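PDB 2IT2: UPF0130 protein PH1069 from Pyrococcus horikoshii, which probably transfers a methyl group from S-adenosyl-L-methionine to N-4 of a wyosine intermediate in tRNA(Phe), a step of wyosine derivative biosynthesis. Local coordinates for residues K16-S21 / N47-S52; L99-R104 / E175-Q180; P106-G111 / E186-L191; E116-L121 / K141-E146; D154-L157 / I163-G166. All coordinates share one frame; numbering follows the deposited sequence.

Contact 1 of 5, residues K16-S21 / N47-S52; sequences KEALMS and NYFTTS
A18 of helix segment 16-21 lies against F49 and T50 of the strand segment 47-52, and the backbones come closest where the CA of A18 is 6.0 Å from the CA of T51. No direct hydrogen bond joins the two segments. A water takes that role: it donates to both A18 O and T50 O, each at 2.7 Å, and so links a helix carbonyl to a strand carbonyl, two acceptors that could not bond to each other. Beside this bridge the CB of A18 also lies 3.5 Å from T50 O. The methyl of A18 is directed at the strand and meets the F49 ring obliquely, with A18 CB at 3.4 Å from F49 CD1, a close approach between two carbons. F49 puts CG between its backbone N and its carbonyl carbon (chi1 61°), which turns CD1 toward the alanine methyl as the nearest ring atom to it. Within the strand, CG2 of T51 lies at the edge of the same ring, in its plane. The ring also meets that of F11 from helix 11-27, and the hydroxyl of T50 bonds to ND2 of N43 in helix 36-43. The alanine's lack of bulk is consistent with the short backbone approach. Helix 11-27 is thus laid on strand 48-63, a helix-on-sheet layering against an antiparallel sheet, with a bridging water at the seam.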
# COMPACT_ATOMS: atom_id res chain seq x y z
N LYS B 16 -3.09 26.72 -8.93
CA LYS B 16 -2.48 27.96 -8.43
C LYS B 16 -2.20 27.85 -6.94
O LYS B 16 -1.13 28.26 -6.46
CB LYS B 16 -3.41 29.15 -8.70
CG LYS B 16 -3.26 29.74 -10.10
CD LYS B 16 -4.09 31.02 -10.23
CE LYS B 16 -4.29 31.43 -11.68
NZ LYS B 16 -5.53 32.24 -11.83
N GLU B 17 -3.14 27.29 -6.20
CA GLU B 17 -2.98 27.14 -4.76
C GLU B 17 -1.86 26.16 -4.43
O GLU B 17 -1.08 26.38 -3.50
CB GLU B 17 -4.30 26.68 -4.12
CG GLU B 17 -5.49 27.61 -4.40
CD GLU B 17 -6.77 27.18 -3.69
OE1 GLU B 17 -6.97 25.97 -3.46
OE2 GLU B 17 -7.60 28.07 -3.39
N ALA B 18 -1.77 25.07 -5.19
CA ALA B 18 -0.74 24.07 -4.95
C ALA B 18 0.65 24.65 -5.21
O ALA B 18 1.60 24.38 -4.48
CB ALA B 18 -0.99 22.83 -5.83
N LEU B 19 0.76 25.47 -6.25
CA LEU B 19 2.02 26.09 -6.59
C LEU B 19 2.50 27.04 -5.48
O LEU B 19 3.69 27.09 -5.14
CB LEU B 19 1.86 26.84 -7.92
CG LEU B 19 1.72 25.96 -9.17
CD1 LEU B 19 1.37 26.85 -10.36
CD2 LEU B 19 3.01 25.21 -9.43
N MSE B 20 1.57 27.78 -4.90
CA MSE B 20 1.91 28.70 -3.82
C MSE B 20 2.46 27.91 -2.63
O MSE B 20 3.46 28.30 -2.00
CB MSE B 20 0.67 29.51 -3.42
CG MSE B 20 0.01 30.26 -4.55
SE MSE B 20 -1.28 31.53 -3.87
CE MSE B 20 -2.50 30.29 -3.01
N SER B 21 1.82 26.78 -2.32
CA SER B 21 2.24 25.93 -1.21
C SER B 21 3.65 25.35 -1.47
O SER B 21 4.51 25.33 -0.58
CB SER B 21 1.20 24.82 -0.99
OG SER B 21 -0.06 25.37 -0.63
N ASN B 47 -1.64 19.93 -17.49
CA ASN B 47 -2.75 19.26 -16.82
C ASN B 47 -2.51 18.59 -15.46
O ASN B 47 -3.35 17.81 -15.02
CB ASN B 47 -3.36 18.23 -17.76
CG ASN B 47 -3.82 18.86 -19.06
OD1 ASN B 47 -4.26 20.00 -19.07
ND2 ASN B 47 -3.71 18.11 -20.15
N TYR B 48 -1.42 18.94 -14.79
CA TYR B 48 -1.10 18.35 -13.49
C TYR B 48 -0.49 19.37 -12.53
O TYR B 48 -0.03 20.42 -12.95
CB TYR B 48 -0.06 17.23 -13.65
CG TYR B 48 -0.45 16.15 -14.63
CD1 TYR B 48 -1.37 15.17 -14.28
CD2 TYR B 48 0.10 16.13 -15.92
CE1 TYR B 48 -1.75 14.19 -15.18
CE2 TYR B 48 -0.27 15.14 -16.83
CZ TYR B 48 -1.21 14.18 -16.46
OH TYR B 48 -1.69 13.26 -17.37
N PHE B 49 -0.51 19.04 -11.24
CA PHE B 49 0.13 19.86 -10.20
C PHE B 49 0.45 18.91 -9.05
O PHE B 49 -0.14 17.84 -8.95
CB PHE B 49 -0.75 21.04 -9.72
CG PHE B 49 -2.07 20.64 -9.10
CD1 PHE B 49 -2.14 20.24 -7.77
CD2 PHE B 49 -3.26 20.70 -9.85
CE1 PHE B 49 -3.37 19.91 -7.18
CE2 PHE B 49 -4.49 20.37 -9.26
CZ PHE B 49 -4.55 19.97 -7.93
N THR B 50 1.40 19.28 -8.20
CA THR B 50 1.76 18.41 -7.09
C THR B 50 1.31 18.95 -5.75
O THR B 50 1.20 20.16 -5.55
CB THR B 50 3.28 18.15 -7.02
OG1 THR B 50 3.97 19.38 -6.74
CG2 THR B 50 3.80 17.57 -8.33
N THR B 51 1.02 18.03 -4.84
CA THR B 51 0.62 18.39 -3.48
C THR B 51 1.62 17.64 -2.60
O THR B 51 2.54 17.02 -3.12
CB THR B 51 -0.85 17.98 -3.18
OG1 THR B 51 -0.99 16.56 -3.29
CG2 THR B 51 -1.81 18.64 -4.18
N SER B 52 1.47 17.70 -1.28
CA SER B 52 2.42 17.03 -0.38
C SER B 52 2.99 15.68 -0.87
O SER B 52 2.22 14.77 -1.16
CB SER B 52 1.77 16.84 0.99
OG SER B 52 0.54 16.15 0.88
O HOH W 1 1.82 21.90 -3.52

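Contact 2 of 5, residues L99-R104 / E175-Q180; sequences LWFLVR and EIANDQ
F101 and V103 of strand 99-104 point at the same face of helix 175-180, where A177 offers its methyl and Q180 its side-chain amide; here helix 167-194 packs on the antiparallel sheet at strand 98-112. The segment axes are 9.3 Å apart and nearly parallel, at 17°. F101 presents its ring edge: A177 CB lies in the ring plane, 3.5 Å from F101 CE1, and CZ is almost as near. V103 divides its two methyls between the helix residues. Its CG2 meets A177 CB at 3.7 Å, while CG1, anti to the backbone N (chi1 176°), lies 3.4 Å from Q180 OE1, the two side chains crossing at a slant. Q180 runs extended beyond CG, and its NE2 bonds to the carbonyl of R152, which helps to fix how the amide is turned. On the strand's other side R104 points away, with NH1 2.9 Å from V103 O and NH2 in a salt bridge with D154. W100 of the second subunit packs on Q180, so that subunit also reaches this part of the helix. The chemistry is almost wholly apolar, with one exception: buried Q180 OE1 has no polar partner anywhere in the model and rests against the valine methyls, an arrangement likely to carry an energetic cost.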
# COMPACT_ATOMS: atom_id res chain seq x y z
N LEU B 99 10.24 -1.51 19.17
CA LEU B 99 11.23 -0.79 18.38
C LEU B 99 11.25 -1.43 16.98
O LEU B 99 11.46 -2.64 16.83
CB LEU B 99 12.61 -0.87 19.04
CG LEU B 99 13.73 -0.12 18.30
CD1 LEU B 99 13.43 1.38 18.26
CD2 LEU B 99 15.08 -0.40 18.98
N TRP B 100 10.98 -0.63 15.96
CA TRP B 100 10.94 -1.12 14.59
C TRP B 100 11.91 -0.44 13.64
O TRP B 100 12.21 0.76 13.78
CB TRP B 100 9.53 -0.93 14.00
CG TRP B 100 8.48 -1.85 14.57
CD1 TRP B 100 7.73 -1.65 15.70
CD2 TRP B 100 8.11 -3.14 14.07
NE1 TRP B 100 6.92 -2.73 15.94
CE2 TRP B 100 7.13 -3.66 14.95
CE3 TRP B 100 8.50 -3.90 12.96
CZ2 TRP B 100 6.55 -4.92 14.76
CZ3 TRP B 100 7.92 -5.15 12.77
CH2 TRP B 100 6.95 -5.65 13.67
N PHE B 101 12.41 -1.21 12.68
CA PHE B 101 13.26 -0.66 11.64
C PHE B 101 12.32 -0.71 10.44
O PHE B 101 11.84 -1.78 10.06
CB PHE B 101 14.50 -1.55 11.42
CG PHE B 101 15.42 -1.04 10.33
CD1 PHE B 101 15.13 -1.28 8.99
CD2 PHE B 101 16.55 -0.30 10.66
CE1 PHE B 101 15.96 -0.80 7.99
CE2 PHE B 101 17.39 0.20 9.66
CZ PHE B 101 17.09 -0.05 8.32
N LEU B 102 12.02 0.45 9.86
CA LEU B 102 11.08 0.52 8.74
C LEU B 102 11.68 1.12 7.48
O LEU B 102 12.53 2.02 7.54
CB LEU B 102 9.85 1.36 9.12
CG LEU B 102 9.13 1.05 10.45
CD1 LEU B 102 8.05 2.09 10.71
CD2 LEU B 102 8.53 -0.34 10.40
N VAL B 103 11.24 0.60 6.34
CA VAL B 103 11.61 1.14 5.04
C VAL B 103 10.28 1.39 4.33
O VAL B 103 9.45 0.49 4.24
CB VAL B 103 12.47 0.18 4.20
CG1 VAL B 103 12.72 0.79 2.83
CG2 VAL B 103 13.79 -0.06 4.88
N ARG B 104 10.09 2.62 3.84
CA ARG B 104 8.86 2.99 3.14
C ARG B 104 9.14 3.66 1.80
O ARG B 104 10.08 4.45 1.67
CB ARG B 104 8.01 3.93 4.00
CG ARG B 104 7.47 3.27 5.25
CD ARG B 104 6.44 2.21 4.91
NE ARG B 104 5.83 1.62 6.11
CZ ARG B 104 6.35 0.60 6.78
NH1 ARG B 104 7.48 0.04 6.38
NH2 ARG B 104 5.73 0.14 7.86
N GLU B 175 21.80 -3.48 4.85
CA GLU B 175 22.18 -3.76 3.47
C GLU B 175 20.94 -3.79 2.58
O GLU B 175 20.90 -3.12 1.55
CB GLU B 175 22.89 -5.11 3.40
CG GLU B 175 23.47 -5.49 2.06
CD GLU B 175 23.95 -6.93 2.07
OE1 GLU B 175 24.49 -7.37 3.12
OE2 GLU B 175 23.80 -7.62 1.05
N ILE B 176 19.94 -4.56 2.98
CA ILE B 176 18.71 -4.66 2.19
C ILE B 176 18.01 -3.31 2.16
O ILE B 176 17.52 -2.88 1.12
CB ILE B 176 17.77 -5.73 2.80
CG1 ILE B 176 18.44 -7.11 2.70
CG2 ILE B 176 16.42 -5.74 2.07
CD1 ILE B 176 18.62 -7.61 1.28
N ALA B 177 17.97 -2.63 3.31
CA ALA B 177 17.31 -1.33 3.38
C ALA B 177 17.93 -0.36 2.39
O ALA B 177 17.22 0.36 1.71
CB ALA B 177 17.42 -0.76 4.78
N ASN B 178 19.26 -0.35 2.33
CA ASN B 178 19.96 0.54 1.41
C ASN B 178 19.72 0.13 -0.04
O ASN B 178 19.71 0.99 -0.92
CB ASN B 178 21.47 0.58 1.71
CG ASN B 178 21.79 1.40 2.97
OD1 ASN B 178 21.02 2.28 3.36
ND2 ASN B 178 22.93 1.11 3.59
N ASP B 179 19.53 -1.16 -0.29
CA ASP B 179 19.24 -1.63 -1.65
C ASP B 179 17.87 -1.12 -2.07
O ASP B 179 17.69 -0.68 -3.19
CB ASP B 179 19.23 -3.16 -1.72
CG ASP B 179 20.60 -3.75 -1.55
OD1 ASP B 179 21.59 -3.04 -1.85
OD2 ASP B 179 20.69 -4.92 -1.14
N GLN B 180 16.92 -1.18 -1.15
CA GLN B 180 15.57 -0.71 -1.45
C GLN B 180 15.59 0.80 -1.69
O GLN B 180 14.98 1.29 -2.64
CB GLN B 180 14.61 -1.08 -0.31
CG GLN B 180 14.40 -2.59 -0.15
CD GLN B 180 13.50 -2.94 1.03
OE1 GLN B 180 13.66 -2.39 2.12
NE2 GLN B 180 12.58 -3.87 0.83

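Contact 3 of 5, residues P106-G111 / E186-L191; sequences PILHVG and EKLKRL
P106 and L108 of segment 106-111 meet L188 and L191 of helix 186-191 in a helix-on-sheet packing, the long helix 167-194 being packed on the antiparallel sheet at strand 98-112. The backbones stay well apart: the nearest CA atoms, those of P106 and L188, are 8.4 Å from each other, and no hydrogen bond passes between the segments. Side chains alone span the distance.

All the direct contacts are apolar. P106 and L188 meet at a slant, with P106 CG 3.9 Å from L188 CD1 and CB slightly farther from the same methyl. L108 and L191 reach toward each other tip to tip, from strand and helix respectively. L191 holds CG anti to its backbone N (chi1 179°), which extends the branch carrying CD2 toward the strand, whereas L108 has CG beside its own N (chi1 -47°) and sends CD1 out to meet it. I35 and L38 touch both L108 and L188, adding hydrophobic cover around the joint.

Several polar groups find partners outside the two segments. Strand backbone pairs tie L108 to I147 and V110 to V145, NE2 of H109 bonds to E146, and on the helix the amino group of K187 bonds to the carbonyl of G129 and the hydroxyl of S149.

One methyl connects the two helix leucines: L108 CD1 lies 3.9 Å from L191 CD2, and the same L108 CD1 is 4.3 Å from L188 CD2.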
# COMPACT_ATOMS: atom_id res chain seq x y z
N PRO B 106 8.61 6.04 -1.67
CA PRO B 106 8.31 7.46 -1.82
C PRO B 106 6.81 7.49 -2.15
O PRO B 106 6.25 6.50 -2.64
CB PRO B 106 9.15 7.88 -3.04
CG PRO B 106 10.28 6.93 -3.04
CD PRO B 106 9.65 5.61 -2.62
N ILE B 107 6.17 8.62 -1.86
CA ILE B 107 4.76 8.80 -2.16
C ILE B 107 4.58 10.18 -2.78
O ILE B 107 4.97 11.19 -2.20
CB ILE B 107 3.88 8.74 -0.89
CG1 ILE B 107 4.02 7.39 -0.20
CG2 ILE B 107 2.42 9.01 -1.28
CD1 ILE B 107 3.21 7.26 1.07
N LEU B 108 3.99 10.22 -3.97
CA LEU B 108 3.76 11.49 -4.64
C LEU B 108 2.25 11.64 -4.83
O LEU B 108 1.55 10.68 -5.18
CB LEU B 108 4.47 11.53 -6.01
CG LEU B 108 5.94 11.08 -6.12
CD1 LEU B 108 6.36 11.06 -7.58
CD2 LEU B 108 6.85 12.00 -5.31
N HIS B 109 1.74 12.84 -4.56
CA HIS B 109 0.32 13.11 -4.75
C HIS B 109 0.26 14.13 -5.87
O HIS B 109 0.90 15.19 -5.80
CB HIS B 109 -0.30 13.63 -3.46
CG HIS B 109 -0.54 12.56 -2.44
ND1 HIS B 109 -0.97 12.83 -1.16
CD2 HIS B 109 -0.44 11.22 -2.53
CE1 HIS B 109 -1.12 11.70 -0.50
NE2 HIS B 109 -0.81 10.70 -1.31
N VAL B 110 -0.50 13.80 -6.92
CA VAL B 110 -0.60 14.67 -8.09
C VAL B 110 -2.05 14.97 -8.51
O VAL B 110 -2.85 14.06 -8.71
CB VAL B 110 0.15 14.05 -9.29
CG1 VAL B 110 0.13 15.02 -10.45
CG2 VAL B 110 1.61 13.72 -8.94
N GLY B 111 -2.38 16.24 -8.66
CA GLY B 111 -3.73 16.59 -9.09
C GLY B 111 -3.77 16.53 -10.61
O GLY B 111 -2.78 16.83 -11.26
N GLU B 186 16.26 5.34 -8.01
CA GLU B 186 16.39 5.02 -9.43
C GLU B 186 15.05 5.20 -10.13
O GLU B 186 14.98 5.76 -11.22
CB GLU B 186 16.84 3.58 -9.63
CG GLU B 186 18.23 3.28 -9.15
CD GLU B 186 18.41 1.80 -8.88
OE1 GLU B 186 17.90 0.99 -9.69
OE2 GLU B 186 19.06 1.44 -7.88
N LYS B 187 13.98 4.71 -9.50
CA LYS B 187 12.64 4.82 -10.05
C LYS B 187 12.17 6.27 -10.14
O LYS B 187 11.47 6.65 -11.09
CB LYS B 187 11.66 3.99 -9.21
CG LYS B 187 11.88 2.50 -9.33
CD LYS B 187 10.88 1.70 -8.52
CE LYS B 187 11.08 0.21 -8.77
NZ LYS B 187 10.10 -0.58 -7.99
N LEU B 188 12.54 7.10 -9.17
CA LEU B 188 12.13 8.49 -9.22
C LEU B 188 12.81 9.20 -10.39
O LEU B 188 12.18 10.00 -11.09
CB LEU B 188 12.46 9.20 -7.90
CG LEU B 188 11.60 8.80 -6.69
CD1 LEU B 188 12.27 9.26 -5.40
CD2 LEU B 188 10.21 9.40 -6.82
N LYS B 189 14.08 8.90 -10.62
CA LYS B 189 14.80 9.51 -11.73
C LYS B 189 14.22 9.01 -13.06
O LYS B 189 14.10 9.79 -14.01
CB LYS B 189 16.29 9.18 -11.66
CG LYS B 189 17.01 9.87 -10.52
CD LYS B 189 18.50 9.61 -10.58
CE LYS B 189 19.22 10.37 -9.50
NZ LYS B 189 18.83 9.91 -8.14
N ARG B 190 13.84 7.74 -13.12
CA ARG B 190 13.24 7.20 -14.34
C ARG B 190 11.93 7.93 -14.66
O ARG B 190 11.69 8.33 -15.81
CB ARG B 190 12.97 5.70 -14.19
CG ARG B 190 14.19 4.82 -14.38
CD ARG B 190 13.88 3.39 -13.96
NE ARG B 190 12.71 2.82 -14.63
CZ ARG B 190 12.16 1.66 -14.29
NH1 ARG B 190 12.66 0.96 -13.29
NH2 ARG B 190 11.10 1.20 -14.94
N LEU B 191 11.09 8.11 -13.65
CA LEU B 191 9.82 8.81 -13.82
C LEU B 191 10.03 10.24 -14.31
O LEU B 191 9.32 10.72 -15.20
CB LEU B 191 9.06 8.82 -12.48
CG LEU B 191 7.69 9.54 -12.47
CD1 LEU B 191 6.77 8.93 -13.52
CD2 LEU B 191 7.07 9.44 -11.08

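Contact 4 of 5, residues E116-L121 / K141-E146; sequences EDAVKL and KKLIVE
A118 and L121, one helical turn apart, lie on L143 and V145 of strand 143-148, where helix 115-127 is packed on a face of the antiparallel sheet. Helix 116-121 and strand 143-146 run almost parallel, at 4°, with axes 9.1 Å apart. V145 is the hub, since each of its two methyls meets a different helix residue. Its CG1 is anti to the backbone N (chi1 164°) and slants across the side chain of L121, with V145 CG1 at 3.9 Å from L121 CD2; its CG2, beside the N, meets A118 CB at 3.6 Å. L143 likewise extends its CG (chi1 -179°), which swings both methyls toward the helix, CD2 taking the nearer place. An alanine at the V145 site is likely to leave A118 and L121 without the methyls they rest on, opening a gap between helix and strand. A118 also touches I135 of strand 134-138 and A112 of strand 98-112, and L121 touches V110 of the latter, so the helix meets three strands of the sheet. The shortest approach between the two segments is that of A118 CB, 3.5 Å from L143 CD2.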
# COMPACT_ATOMS: atom_id res chain seq x y z
N GLU B 116 -9.15 11.35 -17.81
CA GLU B 116 -8.23 10.79 -18.79
C GLU B 116 -6.77 11.12 -18.46
O GLU B 116 -5.90 10.28 -18.63
CB GLU B 116 -8.57 11.31 -20.18
CG GLU B 116 -7.74 10.66 -21.27
CD GLU B 116 -8.11 11.18 -22.63
OE1 GLU B 116 -9.30 11.10 -22.97
OE2 GLU B 116 -7.21 11.67 -23.35
N ASP B 117 -6.52 12.35 -18.01
CA ASP B 117 -5.15 12.76 -17.67
C ASP B 117 -4.67 11.93 -16.50
O ASP B 117 -3.53 11.49 -16.48
CB ASP B 117 -5.08 14.25 -17.30
CG ASP B 117 -5.38 15.16 -18.47
OD1 ASP B 117 -4.88 14.86 -19.58
OD2 ASP B 117 -6.09 16.17 -18.29
N ALA B 118 -5.55 11.70 -15.53
CA ALA B 118 -5.17 10.90 -14.37
C ALA B 118 -4.79 9.48 -14.76
O ALA B 118 -3.77 8.96 -14.32
CB ALA B 118 -6.31 10.88 -13.38
N VAL B 119 -5.62 8.84 -15.58
CA VAL B 119 -5.31 7.47 -15.99
C VAL B 119 -4.01 7.38 -16.80
O VAL B 119 -3.26 6.41 -16.68
CB VAL B 119 -6.47 6.88 -16.81
CG1 VAL B 119 -6.10 5.50 -17.33
CG2 VAL B 119 -7.70 6.82 -15.95
N LYS B 120 -3.75 8.39 -17.62
CA LYS B 120 -2.52 8.40 -18.39
C LYS B 120 -1.31 8.43 -17.45
O LYS B 120 -0.34 7.74 -17.67
CB LYS B 120 -2.45 9.62 -19.29
CG LYS B 120 -3.34 9.52 -20.51
CD LYS B 120 -3.28 10.81 -21.31
CE LYS B 120 -1.85 11.17 -21.72
NZ LYS B 120 -1.20 10.11 -22.54
N LEU B 121 -1.40 9.24 -16.39
CA LEU B 121 -0.30 9.36 -15.43
C LEU B 121 -0.11 8.08 -14.63
O LEU B 121 1.01 7.65 -14.37
CB LEU B 121 -0.54 10.54 -14.48
CG LEU B 121 0.42 10.70 -13.28
CD1 LEU B 121 1.85 10.86 -13.76
CD2 LEU B 121 0.02 11.92 -12.44
N LYS B 141 -13.22 19.50 -5.57
CA LYS B 141 -12.08 20.41 -5.65
C LYS B 141 -10.96 19.88 -6.54
O LYS B 141 -10.35 20.65 -7.27
CB LYS B 141 -11.53 20.70 -4.24
CG LYS B 141 -12.50 21.46 -3.36
CD LYS B 141 -11.90 21.78 -2.00
CE LYS B 141 -12.90 22.52 -1.12
NZ LYS B 141 -12.29 22.89 0.18
N LYS B 142 -10.72 18.57 -6.50
CA LYS B 142 -9.64 18.01 -7.30
C LYS B 142 -9.69 16.49 -7.39
O LYS B 142 -10.45 15.82 -6.68
CB LYS B 142 -8.28 18.46 -6.72
CG LYS B 142 -8.09 18.16 -5.23
CD LYS B 142 -6.88 18.92 -4.66
CE LYS B 142 -6.79 18.73 -3.15
NZ LYS B 142 -5.75 19.60 -2.54
N LEU B 143 -8.88 15.95 -8.30
CA LEU B 143 -8.74 14.51 -8.48
C LEU B 143 -7.26 14.25 -8.19
O LEU B 143 -6.39 14.78 -8.87
CB LEU B 143 -9.04 14.10 -9.93
CG LEU B 143 -8.96 12.60 -10.26
CD1 LEU B 143 -9.65 12.38 -11.59
CD2 LEU B 143 -7.54 12.09 -10.33
N ILE B 144 -6.99 13.42 -7.18
CA ILE B 144 -5.60 13.13 -6.81
C ILE B 144 -5.18 11.74 -7.23
O ILE B 144 -5.90 10.76 -7.01
CB ILE B 144 -5.38 13.26 -5.26
CG1 ILE B 144 -5.66 14.69 -4.79
CG2 ILE B 144 -3.94 12.84 -4.88
CD1 ILE B 144 -4.78 15.74 -5.41
N VAL B 145 -4.03 11.69 -7.88
CA VAL B 145 -3.39 10.46 -8.30
C VAL B 145 -2.27 10.24 -7.26
O VAL B 145 -1.57 11.19 -6.89
CB VAL B 145 -2.73 10.61 -9.68
CG1 VAL B 145 -1.75 9.48 -9.92
CG2 VAL B 145 -3.80 10.61 -10.76
N GLU B 146 -2.13 9.01 -6.78
CA GLU B 146 -1.07 8.68 -5.81
C GLU B 146 -0.11 7.75 -6.53
O GLU B 146 -0.53 6.80 -7.18
CB GLU B 146 -1.64 7.96 -4.58
CG GLU B 146 -0.61 7.59 -3.53
CD GLU B 146 -1.27 7.08 -2.27
OE1 GLU B 146 -1.83 5.97 -2.30
OE2 GLU B 146 -1.23 7.80 -1.24

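Contact 5 of 5, residues D154-L157 / I163-G166; sequences DVLL and IFVG
F164 holds its CG anti to the carbonyl carbon and beside the backbone N (chi1 -55°), while L156 extends its CG anti to the backbone N (chi1 -179°); these torsions bring the leucine's CD2 up to the edge of the phenyl ring. The setting is the end of a beta-hairpin, in which strands 153-159 and 162-163 pair antiparallel before the chain passes through G166, the N-cap of helix 167-194. The two side chains meet at a slant, and L156 CD2 approaches near the ring plane, 3.9 Å from F164 CE2. Beside them a backbone bond joins the segments: F164 N donates to L157 O at 2.7 Å, nearly straight at 173°, with the donor somewhat tilted from the carbonyl plane. That carbonyl oxygen is also near apolar neighbours, the CG2 of I163 being 3.7 Å from L157 O. Farther along, V165 CG1 comes within 4.1 Å of L156 O.

The dimer interface runs past this corner. The hydroxyl of Y169 of the second subunit bonds to L156 O, and K172 of that subunit makes a cation-pi contact with the F164 ring. A serine in place of F164 would probably strip L156 of the ring edge it packs on and deprive K172 of the second subunit of its aromatic mate. L157 and V165 close the contact through their methyls, with L157 CD2 4.0 Å from V165 CG2.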
# COMPACT_ATOMS: atom_id res chain seq x y z
N ASP B 154 9.74 -4.16 7.44
CA ASP B 154 9.25 -3.98 8.79
C ASP B 154 9.96 -5.03 9.63
O ASP B 154 9.56 -6.20 9.60
CB ASP B 154 7.75 -4.24 8.87
CG ASP B 154 6.96 -3.47 7.83
OD1 ASP B 154 6.77 -2.26 8.01
OD2 ASP B 154 6.51 -4.09 6.83
N VAL B 155 11.00 -4.63 10.35
CA VAL B 155 11.74 -5.55 11.21
C VAL B 155 11.71 -5.10 12.67
O VAL B 155 12.03 -3.96 13.00
CB VAL B 155 13.21 -5.66 10.76
CG1 VAL B 155 13.98 -6.53 11.75
CG2 VAL B 155 13.29 -6.26 9.36
N LEU B 156 11.30 -6.02 13.53
CA LEU B 156 11.23 -5.75 14.96
C LEU B 156 12.64 -5.79 15.54
O LEU B 156 13.35 -6.78 15.37
CB LEU B 156 10.37 -6.81 15.63
CG LEU B 156 10.15 -6.70 17.14
CD1 LEU B 156 9.35 -5.46 17.51
CD2 LEU B 156 9.42 -7.95 17.59
N LEU B 157 13.06 -4.72 16.21
CA LEU B 157 14.41 -4.65 16.77
C LEU B 157 14.46 -4.89 18.28
O LEU B 157 15.49 -5.27 18.82
CB LEU B 157 15.04 -3.28 16.46
CG LEU B 157 15.21 -2.88 15.00
CD1 LEU B 157 15.81 -1.48 14.90
CD2 LEU B 157 16.10 -3.91 14.29
N ILE B 163 16.76 -5.06 23.45
CA ILE B 163 17.11 -5.18 22.04
C ILE B 163 17.19 -6.67 21.70
O ILE B 163 17.78 -7.45 22.44
CB ILE B 163 18.46 -4.47 21.75
CG1 ILE B 163 18.36 -2.99 22.14
CG2 ILE B 163 18.81 -4.57 20.28
CD1 ILE B 163 17.15 -2.27 21.53
N PHE B 164 16.58 -7.08 20.58
CA PHE B 164 16.57 -8.49 20.18
C PHE B 164 17.63 -8.88 19.16
O PHE B 164 17.92 -10.07 19.00
CB PHE B 164 15.20 -8.88 19.59
CG PHE B 164 14.02 -8.60 20.48
CD1 PHE B 164 14.10 -8.78 21.86
CD2 PHE B 164 12.82 -8.17 19.93
CE1 PHE B 164 13.00 -8.54 22.68
CE2 PHE B 164 11.71 -7.93 20.74
CZ PHE B 164 11.81 -8.11 22.12
N VAL B 165 18.20 -7.90 18.48
CA VAL B 165 19.19 -8.17 17.45
C VAL B 165 20.66 -7.85 17.74
O VAL B 165 20.99 -7.08 18.65
CB VAL B 165 18.78 -7.45 16.12
CG1 VAL B 165 17.32 -7.77 15.77
CG2 VAL B 165 18.97 -5.95 16.25
N GLY B 166 21.54 -8.47 16.97
CA GLY B 166 22.96 -8.24 17.12
C GLY B 166 23.50 -7.52 15.91
O GLY B 166 22.75 -7.14 15.01

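All five contacts reach one antiparallel sheet. Contacts 2 and 3 pair successive parts of strand 98-112 with successive parts of helix 167-194, their centres about 19 Å apart. Contacts 1, 3 and 4 form one cluster, with centres 13 to 15 Å apart, and touch through backbone pairs and side chains. Contacts 2 and 5, centres about 12 Å apart, lie across the chain's centre from contacts 1 and 4; the centres of contacts 1 and 5 are about 40 Å apart. Along the chain contact 1 closes first, and contacts 4 and 5 form between the two segments of contacts 2 and 3. The long helix spans from contact 2 to contact 3 along the sheet, and contacts 2, 4 and 5 also touch the second subunit.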